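Long-range contacts in kojibiose phosphorylase (Gut metagenome, PDB 6W0P), which is a phosphorylase of glycoside hydrolase family 65, built from an N-terminal domain, a helical central catalytic domain and a C-terminal domain: residues I334-A343 against T660-S668; Y344-N352 against V398-A406. All coordinates share one frame; numbering follows the deposited sequence.

Contact 1: residues I334-A343 against T660-S668; sequences IGAKGLTGEA and TCEGIHMTS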
loop_
_atom_site.group_PDB
_atom_site.type_symbol
_atom_site.label_atom_id
_atom_site.label_comp_id
_atom_site.label_asym_id
_atom_site.label_seq_id
_atom_site.Cartn_x
_atom_site.Cartn_y
_atom_site.Cartn_z
ATOM N N ILE A 334 -26.131 2.349 9.801
ATOM C CA ILE A 334 -25.663 3.734 10.069
ATOM C C ILE A 334 -24.302 3.913 9.380
ATOM O O ILE A 334 -23.370 3.147 9.700
ATOM C CB ILE A 334 -25.587 3.958 11.593
ATOM C CG1 ILE A 334 -26.943 3.691 12.251
ATOM C CG2 ILE A 334 -25.050 5.335 11.911
ATOM C CD1 ILE A 334 -26.992 3.956 13.724
ATOM N N GLY A 335 -24.195 4.888 8.479
ATOM C CA GLY A 335 -22.904 5.370 7.953
ATOM C C GLY A 335 -22.161 6.258 8.959
ATOM O O GLY A 335 -22.808 6.958 9.765
ATOM N N ALA A 336 -20.834 6.287 8.861
ATOM C CA ALA A 336 -19.942 7.144 9.669
ATOM C C ALA A 336 -20.321 8.634 9.583
ATOM O O ALA A 336 -19.919 9.371 10.509
ATOM C CB ALA A 336 -18.514 6.931 9.239
ATOM N N LYS A 337 -21.000 9.092 8.523
ATOM C CA LYS A 337 -21.563 10.474 8.479
ATOM C C LYS A 337 -23.065 10.413 8.205
ATOM O O LYS A 337 -23.600 11.382 7.615
ATOM C CB LYS A 337 -20.863 11.340 7.424
ATOM C CG LYS A 337 -19.348 11.317 7.523
ATOM C CD LYS A 337 -18.634 12.420 6.804
ATOM C CE LYS A 337 -17.137 12.300 6.969
ATOM N NZ LYS A 337 -16.713 12.583 8.364
ATOM N N GLY A 338 -23.727 9.348 8.672
ATOM C CA GLY A 338 -25.135 9.043 8.357
ATOM C C GLY A 338 -25.384 9.237 6.867
ATOM O O GLY A 338 -24.532 8.781 6.075
ATOM N N LEU A 339 -26.461 9.927 6.485
ATOM C CA LEU A 339 -26.698 10.247 5.054
ATOM C C LEU A 339 -26.541 11.752 4.852
ATOM O O LEU A 339 -27.456 12.369 4.295
ATOM C CB LEU A 339 -28.074 9.717 4.643
ATOM C CG LEU A 339 -28.239 8.194 4.735
ATOM C CD1 LEU A 339 -29.623 7.767 4.247
ATOM C CD2 LEU A 339 -27.165 7.478 3.923
ATOM N N THR A 340 -25.403 12.311 5.274
ATOM C CA THR A 340 -25.155 13.774 5.250
ATOM C C THR A 340 -24.007 14.134 4.314
ATOM O O THR A 340 -23.661 15.305 4.283
ATOM C CB THR A 340 -24.894 14.316 6.659
ATOM O OG1 THR A 340 -23.604 13.901 7.115
ATOM C CG2 THR A 340 -25.976 13.861 7.603
ATOM N N GLY A 341 -23.450 13.190 3.556
ATOM C CA GLY A 341 -22.315 13.514 2.677
ATOM C C GLY A 341 -21.701 12.287 2.037
ATOM O O GLY A 341 -22.202 11.146 2.262
ATOM N N GLU A 342 -20.630 12.524 1.284
ATOM C CA GLU A 342 -19.964 11.505 0.436
ATOM C C GLU A 342 -18.815 10.849 1.200
ATOM O O GLU A 342 -18.691 9.607 1.128
ATOM C CB GLU A 342 -19.460 12.153 -0.851
ATOM C CG GLU A 342 -20.595 12.611 -1.729
ATOM C CD GLU A 342 -20.196 13.043 -3.124
ATOM O OE1 GLU A 342 -18.973 13.093 -3.414
ATOM O OE2 GLU A 342 -21.104 13.335 -3.901
ATOM N N ALA A 343 -17.984 11.642 1.868
ATOM C CA ALA A 343 -16.861 11.126 2.697
ATOM C C ALA A 343 -17.334 9.964 3.599
ATOM O O ALA A 343 -18.359 10.119 4.292
ATOM C CB ALA A 343 -16.253 12.255 3.501
ATOM N N THR A 660 -16.497 19.319 9.056
ATOM C CA THR A 660 -17.965 19.135 9.115
ATOM C C THR A 660 -18.559 19.516 7.758
ATOM O O THR A 660 -19.701 19.111 7.503
ATOM C CB THR A 660 -18.586 19.891 10.296
ATOM O OG1 THR A 660 -18.228 19.159 11.467
ATOM C CG2 THR A 660 -20.093 20.020 10.206
ATOM N N CYS A 661 -17.812 20.229 6.907
ATOM C CA CYS A 661 -18.203 20.523 5.490
ATOM C C CYS A 661 -18.522 19.214 4.768
ATOM O O CYS A 661 -19.446 19.230 3.964
ATOM C CB CYS A 661 -17.145 21.325 4.727
ATOM S SG CYS A 661 -15.470 20.631 4.737
ATOM N N GLU A 662 -17.827 18.120 5.115
ATOM C CA GLU A 662 -17.955 16.786 4.472
ATOM C C GLU A 662 -19.200 16.055 4.984
ATOM O O GLU A 662 -19.674 15.112 4.300
ATOM C CB GLU A 662 -16.760 15.879 4.789
ATOM C CG GLU A 662 -15.426 16.308 4.197
ATOM C CD GLU A 662 -14.252 15.447 4.658
ATOM O OE1 GLU A 662 -14.482 14.327 5.141
ATOM O OE2 GLU A 662 -13.105 15.902 4.567
ATOM N N GLY A 663 -19.704 16.427 6.154
ATOM C CA GLY A 663 -20.776 15.652 6.810
ATOM C C GLY A 663 -20.636 15.696 8.313
ATOM O O GLY A 663 -19.618 16.213 8.815
ATOM N N ILE A 664 -21.674 15.260 9.009
ATOM C CA ILE A 664 -21.685 15.194 10.497
ATOM C C ILE A 664 -20.897 13.937 10.880
ATOM O O ILE A 664 -20.764 13.022 10.004
ATOM C CB ILE A 664 -23.131 15.188 11.033
ATOM C CG1 ILE A 664 -23.907 13.930 10.626
ATOM C CG2 ILE A 664 -23.863 16.445 10.608
ATOM C CD1 ILE A 664 -25.323 13.925 11.132
ATOM N N HIS A 665 -20.381 13.903 12.106
ATOM C CA HIS A 665 -19.604 12.777 12.677
ATOM C C HIS A 665 -20.512 11.925 13.581
ATOM O O HIS A 665 -20.731 12.288 14.761
ATOM C CB HIS A 665 -18.402 13.311 13.442
ATOM C CG HIS A 665 -17.464 14.135 12.645
ATOM N ND1 HIS A 665 -17.770 15.397 12.252
ATOM C CD2 HIS A 665 -16.201 13.899 12.241
ATOM C CE1 HIS A 665 -16.742 15.909 11.620
ATOM N NE2 HIS A 665 -15.774 15.013 11.596
ATOM N N MET A 666 -20.992 10.816 13.034
ATOM C CA MET A 666 -22.080 10.015 13.628
ATOM C C MET A 666 -21.596 9.437 14.971
ATOM O O MET A 666 -22.320 9.547 15.955
ATOM C CB MET A 666 -22.461 8.915 12.638
ATOM C CG MET A 666 -23.931 8.602 12.579
ATOM S SD MET A 666 -24.968 10.066 12.438
ATOM C CE MET A 666 -25.862 9.893 13.978
ATOM N N THR A 667 -20.400 8.857 15.024
ATOM C CA THR A 667 -19.853 8.235 16.262
ATOM C C THR A 667 -19.668 9.313 17.334
ATOM O O THR A 667 -19.991 9.060 18.491
ATOM C CB THR A 667 -18.541 7.488 16.023
ATOM O OG1 THR A 667 -18.884 6.361 15.237
ATOM C CG2 THR A 667 -17.902 7.000 17.305
ATOM N N SER A 668 -19.169 10.472 16.950
ATOM C CA SER A 668 -18.982 11.624 17.859
ATOM C C SER A 668 -20.342 12.043 18.430
ATOM O O SER A 668 -20.429 12.328 19.650
ATOM C CB SER A 668 -18.293 12.759 17.172
ATOM O OG SER A 668 -18.529 13.940 17.926
HETATM O O HOH W 1 -18.581 8.337 12.752
HETATM O O HOH W 2 -17.254 15.231 8.540
HETATM O O HOH W 3 -18.971 14.531 1.801
#
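Thr340 OG1 and the Ala336 carbonyl are the two acceptors with which 334-343 holds the backbone of 660-668. The hydroxyl takes the N-H of Ile664, N to OG1 3.0 Å, and donates in the carbonyl plane to Lys337 O, OG1 to O 2.6 Å, which fixes its rotation. The chi1 of 72° lays the methyl CG2 against Ile664 CD1, the two side chains crossing at about a right angle. Met666 N reaches Ala336 O at 3.1 Å from above the carbonyl plane; water 1 ties the same oxygen to Thr667 N.

Water 2 joins Lys337 NZ to Gly663 O, and the ammonium stands over one face, toward the rim, of the ring of His665, the N-cap residue, whose ND1 bonds to Asp652. Water 3 links Glu342 N to Glu662 O. Met666 CG makes apolar contact with Ile334 CG2 at 3.5 Å. Ala343 CB lies against the Glu662 side chain, nearest its carboxylate oxygen OE1.

This buried contact joins the catalytic-domain loop between helices 308-324 and 351-361 to the start of helix 666-680; helix 308-324 packs on Ile664 and Met666, helix 351-361 on Ile334 and Thr667, and strand 58-60 on Leu339 and Glu342.

Contact 2: residues Y344-N352 against V398-A406; sequences YSGHAFWDN and VATRNGKEA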
loop_
_atom_site.group_PDB
_atom_site.type_symbol
_atom_site.label_atom_id
_atom_site.label_comp_id
_atom_site.label_asym_id
_atom_site.label_seq_id
_atom_site.Cartn_x
_atom_site.Cartn_y
_atom_site.Cartn_z
ATOM N N TYR A 344 -16.623 8.828 3.542
ATOM C CA TYR A 344 -16.826 7.556 4.300
ATOM C C TYR A 344 -17.954 6.735 3.679
ATOM O O TYR A 344 -18.280 5.657 4.215
ATOM C CB TYR A 344 -17.050 7.755 5.809
ATOM C CG TYR A 344 -15.814 8.104 6.605
ATOM C CD1 TYR A 344 -14.559 7.612 6.272
ATOM C CD2 TYR A 344 -15.905 8.916 7.726
ATOM C CE1 TYR A 344 -13.432 7.929 7.016
ATOM C CE2 TYR A 344 -14.799 9.231 8.494
ATOM C CZ TYR A 344 -13.555 8.751 8.127
ATOM O OH TYR A 344 -12.464 9.115 8.863
ATOM N N SER A 345 -18.509 7.186 2.557
ATOM C CA SER A 345 -19.176 6.299 1.559
ATOM C C SER A 345 -20.470 5.694 2.117
ATOM O O SER A 345 -20.971 4.688 1.541
ATOM C CB SER A 345 -18.223 5.218 1.080
ATOM O OG SER A 345 -17.094 5.778 0.395
ATOM N N GLY A 346 -21.027 6.297 3.175
ATOM C CA GLY A 346 -22.192 5.734 3.868
ATOM C C GLY A 346 -21.842 4.400 4.489
ATOM O O GLY A 346 -22.814 3.605 4.757
ATOM N N HIS A 347 -20.538 4.146 4.696
ATOM C CA HIS A 347 -20.009 2.840 5.196
ATOM C C HIS A 347 -20.299 2.674 6.695
ATOM O O HIS A 347 -20.218 3.668 7.402
ATOM C CB HIS A 347 -18.498 2.685 4.993
ATOM C CG HIS A 347 -18.096 2.427 3.584
ATOM N ND1 HIS A 347 -16.794 2.603 3.159
ATOM C CD2 HIS A 347 -18.815 2.022 2.514
ATOM C CE1 HIS A 347 -16.717 2.319 1.876
ATOM N NE2 HIS A 347 -17.960 1.962 1.454
ATOM N N ALA A 348 -20.640 1.454 7.107
ATOM C CA ALA A 348 -20.700 0.978 8.503
ATOM C C ALA A 348 -19.287 0.593 8.919
ATOM O O ALA A 348 -18.555 -0.007 8.086
ATOM C CB ALA A 348 -21.619 -0.215 8.637
ATOM N N PHE A 349 -18.925 0.915 10.155
ATOM C CA PHE A 349 -17.657 0.492 10.796
ATOM C C PHE A 349 -18.020 -0.245 12.085
ATOM O O PHE A 349 -19.208 -0.230 12.473
ATOM C CB PHE A 349 -16.749 1.702 11.027
ATOM C CG PHE A 349 -16.297 2.409 9.774
ATOM C CD1 PHE A 349 -17.150 3.253 9.079
ATOM C CD2 PHE A 349 -15.018 2.217 9.274
ATOM C CE1 PHE A 349 -16.723 3.907 7.932
ATOM C CE2 PHE A 349 -14.609 2.847 8.110
ATOM C CZ PHE A 349 -15.455 3.701 7.446
ATOM N N TRP A 350 -17.024 -0.848 12.742
ATOM C CA TRP A 350 -17.193 -1.569 14.033
ATOM C C TRP A 350 -17.833 -0.641 15.088
ATOM O O TRP A 350 -18.419 -1.204 16.039
ATOM C CB TRP A 350 -15.838 -2.103 14.491
ATOM C CG TRP A 350 -14.972 -1.041 15.100
ATOM C CD1 TRP A 350 -14.468 0.075 14.493
ATOM C CD2 TRP A 350 -14.503 -1.020 16.456
ATOM N NE1 TRP A 350 -13.731 0.796 15.389
ATOM C CE2 TRP A 350 -13.744 0.156 16.606
ATOM C CE3 TRP A 350 -14.676 -1.865 17.559
ATOM C CZ2 TRP A 350 -13.124 0.484 17.815
ATOM C CZ3 TRP A 350 -14.067 -1.538 18.753
ATOM C CH2 TRP A 350 -13.320 -0.365 18.889
ATOM N N ASP A 351 -17.712 0.694 14.879
ATOM C CA ASP A 351 -18.326 1.808 15.668
ATOM C C ASP A 351 -19.819 1.583 15.883
ATOM O O ASP A 351 -20.315 1.975 16.958
ATOM C CB ASP A 351 -18.323 3.168 14.941
ATOM C CG ASP A 351 -16.965 3.716 14.569
ATOM O OD1 ASP A 351 -16.203 2.966 13.946
ATOM O OD2 ASP A 351 -16.683 4.893 14.939
ATOM N N ASN A 352 -20.493 1.069 14.860
ATOM C CA ASN A 352 -21.954 0.840 14.893
ATOM C C ASN A 352 -22.240 -0.046 16.099
ATOM O O ASN A 352 -23.106 0.310 16.884
ATOM C CB ASN A 352 -22.485 0.237 13.588
ATOM C CG ASN A 352 -22.584 1.255 12.473
ATOM O OD1 ASN A 352 -22.109 2.374 12.607
ATOM N ND2 ASN A 352 -23.237 0.904 11.380
ATOM N N VAL A 398 -14.096 -4.172 7.845
ATOM C CA VAL A 398 -13.732 -2.860 8.454
ATOM C C VAL A 398 -14.732 -1.804 7.978
ATOM O O VAL A 398 -15.318 -1.087 8.816
ATOM C CB VAL A 398 -12.286 -2.468 8.099
ATOM C CG1 VAL A 398 -11.971 -1.051 8.528
ATOM C CG2 VAL A 398 -11.290 -3.442 8.703
ATOM N N ALA A 399 -14.916 -1.698 6.665
ATOM C CA ALA A 399 -15.798 -0.688 6.051
ATOM C C ALA A 399 -16.654 -1.349 4.974
ATOM O O ALA A 399 -16.076 -2.022 4.093
ATOM C CB ALA A 399 -14.962 0.432 5.492
ATOM N N THR A 400 -17.974 -1.129 5.027
ATOM C CA THR A 400 -18.934 -1.712 4.057
ATOM C C THR A 400 -20.272 -0.972 4.094
ATOM O O THR A 400 -20.619 -0.407 5.184
ATOM C CB THR A 400 -19.128 -3.204 4.352
ATOM O OG1 THR A 400 -19.708 -3.803 3.200
ATOM C CG2 THR A 400 -20.002 -3.472 5.559
ATOM N N ARG A 401 -20.971 -0.957 2.950
ATOM C CA ARG A 401 -22.446 -0.867 2.929
ATOM C C ARG A 401 -23.072 -2.197 2.485
ATOM O O ARG A 401 -24.093 -2.572 3.084
ATOM C CB ARG A 401 -22.947 0.301 2.077
ATOM C CG ARG A 401 -24.456 0.511 2.167
ATOM C CD ARG A 401 -24.971 0.787 3.572
ATOM N NE ARG A 401 -26.419 0.668 3.646
ATOM C CZ ARG A 401 -27.083 -0.487 3.635
ATOM N NH1 ARG A 401 -26.442 -1.642 3.582
ATOM N NH2 ARG A 401 -28.401 -0.487 3.668
ATOM N N ASN A 402 -22.510 -2.907 1.504
ATOM C CA ASN A 402 -23.215 -4.076 0.896
ATOM C C ASN A 402 -22.794 -5.385 1.578
ATOM O O ASN A 402 -23.378 -6.420 1.223
ATOM C CB ASN A 402 -23.078 -4.130 -0.628
ATOM C CG ASN A 402 -21.747 -4.672 -1.100
ATOM O OD1 ASN A 402 -20.837 -4.826 -0.280
ATOM N ND2 ASN A 402 -21.622 -4.931 -2.408
ATOM N N GLY A 403 -21.873 -5.333 2.550
ATOM C CA GLY A 403 -21.380 -6.496 3.311
ATOM C C GLY A 403 -19.978 -6.910 2.886
ATOM O O GLY A 403 -19.290 -7.635 3.661
ATOM N N LYS A 404 -19.557 -6.508 1.691
ATOM C CA LYS A 404 -18.189 -6.792 1.188
ATOM C C LYS A 404 -17.211 -5.771 1.772
ATOM O O LYS A 404 -17.623 -4.619 2.042
ATOM C CB LYS A 404 -18.115 -6.737 -0.340
ATOM C CG LYS A 404 -18.939 -7.802 -1.034
ATOM C CD LYS A 404 -18.681 -7.870 -2.508
ATOM C CE LYS A 404 -19.419 -9.035 -3.136
ATOM N NZ LYS A 404 -19.736 -8.744 -4.553
ATOM N N GLU A 405 -15.946 -6.162 1.905
ATOM C CA GLU A 405 -14.901 -5.221 2.361
ATOM C C GLU A 405 -14.805 -4.086 1.329
ATOM O O GLU A 405 -14.660 -4.374 0.138
ATOM C CB GLU A 405 -13.574 -5.941 2.584
ATOM C CG GLU A 405 -12.506 -5.022 3.136
ATOM C CD GLU A 405 -12.883 -4.426 4.478
ATOM O OE1 GLU A 405 -12.755 -5.152 5.478
ATOM O OE2 GLU A 405 -13.331 -3.259 4.518
ATOM N N ALA A 406 -14.902 -2.836 1.779
ATOM C CA ALA A 406 -14.736 -1.638 0.923
ATOM C C ALA A 406 -13.399 -0.947 1.217
ATOM O O ALA A 406 -12.964 -0.120 0.416
ATOM C CB ALA A 406 -15.905 -0.702 1.107
HETATM O O HOH W 4 -14.586 -1.117 11.456
#
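Ala348 and Thr400 form a single antiparallel beta bridge, a hydrogen-bonded pair that joins two loops of the family 65 central catalytic domain. Its two bonds are unequal: Ala348 N to Thr400 O is short at 2.7 Å, with the donor tilted 22° from the carbonyl plane, whereas Thr400 N to Ala348 O is weak at 3.3 Å. CA-H...O contacts extend the pairing, from His347 CA to Thr400 O and from Phe349 CA to Val398 O. At the Phe349 end, water 4 bridges Trp350 N and Val398 O.

Bonds within each segment set the course of the two loops. A type I' turn from Tyr344 to His347 leads into the bridge. In 398-406, the Glu405 carboxylate turns back on its own loop and grips two successive amides, Val398 N on OE1 and Ala399 N on OE2, each through a syn lone pair. Thr400 OG1 accepts from Gly403 N in an ST motif and donates to Lys404 O, while Asn402 OD1 receives Lys404 N in an Asx turn.

In the packing, the Ala399 methyl touches two rings, CB 3.6 Å from Phe349 CE2 and 3.7 Å from His347 ND1. Ser345 CB lies over the centre of one face of the His347 imidazole; the opposite face is turned to the backbone of Ala399 and Thr400. NE2, at the far end of the imidazole from CB, bonds to the carbonyl of His83 in strand 83-85, and His347 CE1 lies 3.2 Å from Ala406 CB.

In the fold
The two contacts lie in the central catalytic domain with their centres about 13 Å apart, and contact 2 is nested along the chain inside the loop closed by contact 1. Segments 334-343 and 344-352 are consecutive, together spanning much of the connection from helix 308-324 to helix 351-361. One side of this connection is met by 398-406, ahead of helix 410-413, the other by 660-668, the loop and first turn of helix 666-680. Direct ties also couple the contacts: Ile334 probably hydrogen-bonds to Asn352, Thr667 to one conformer of Asp351, and Tyr344 packs on Ala336 and Lys337. One long connection thus brings together parts of the domain that are far apart in sequence.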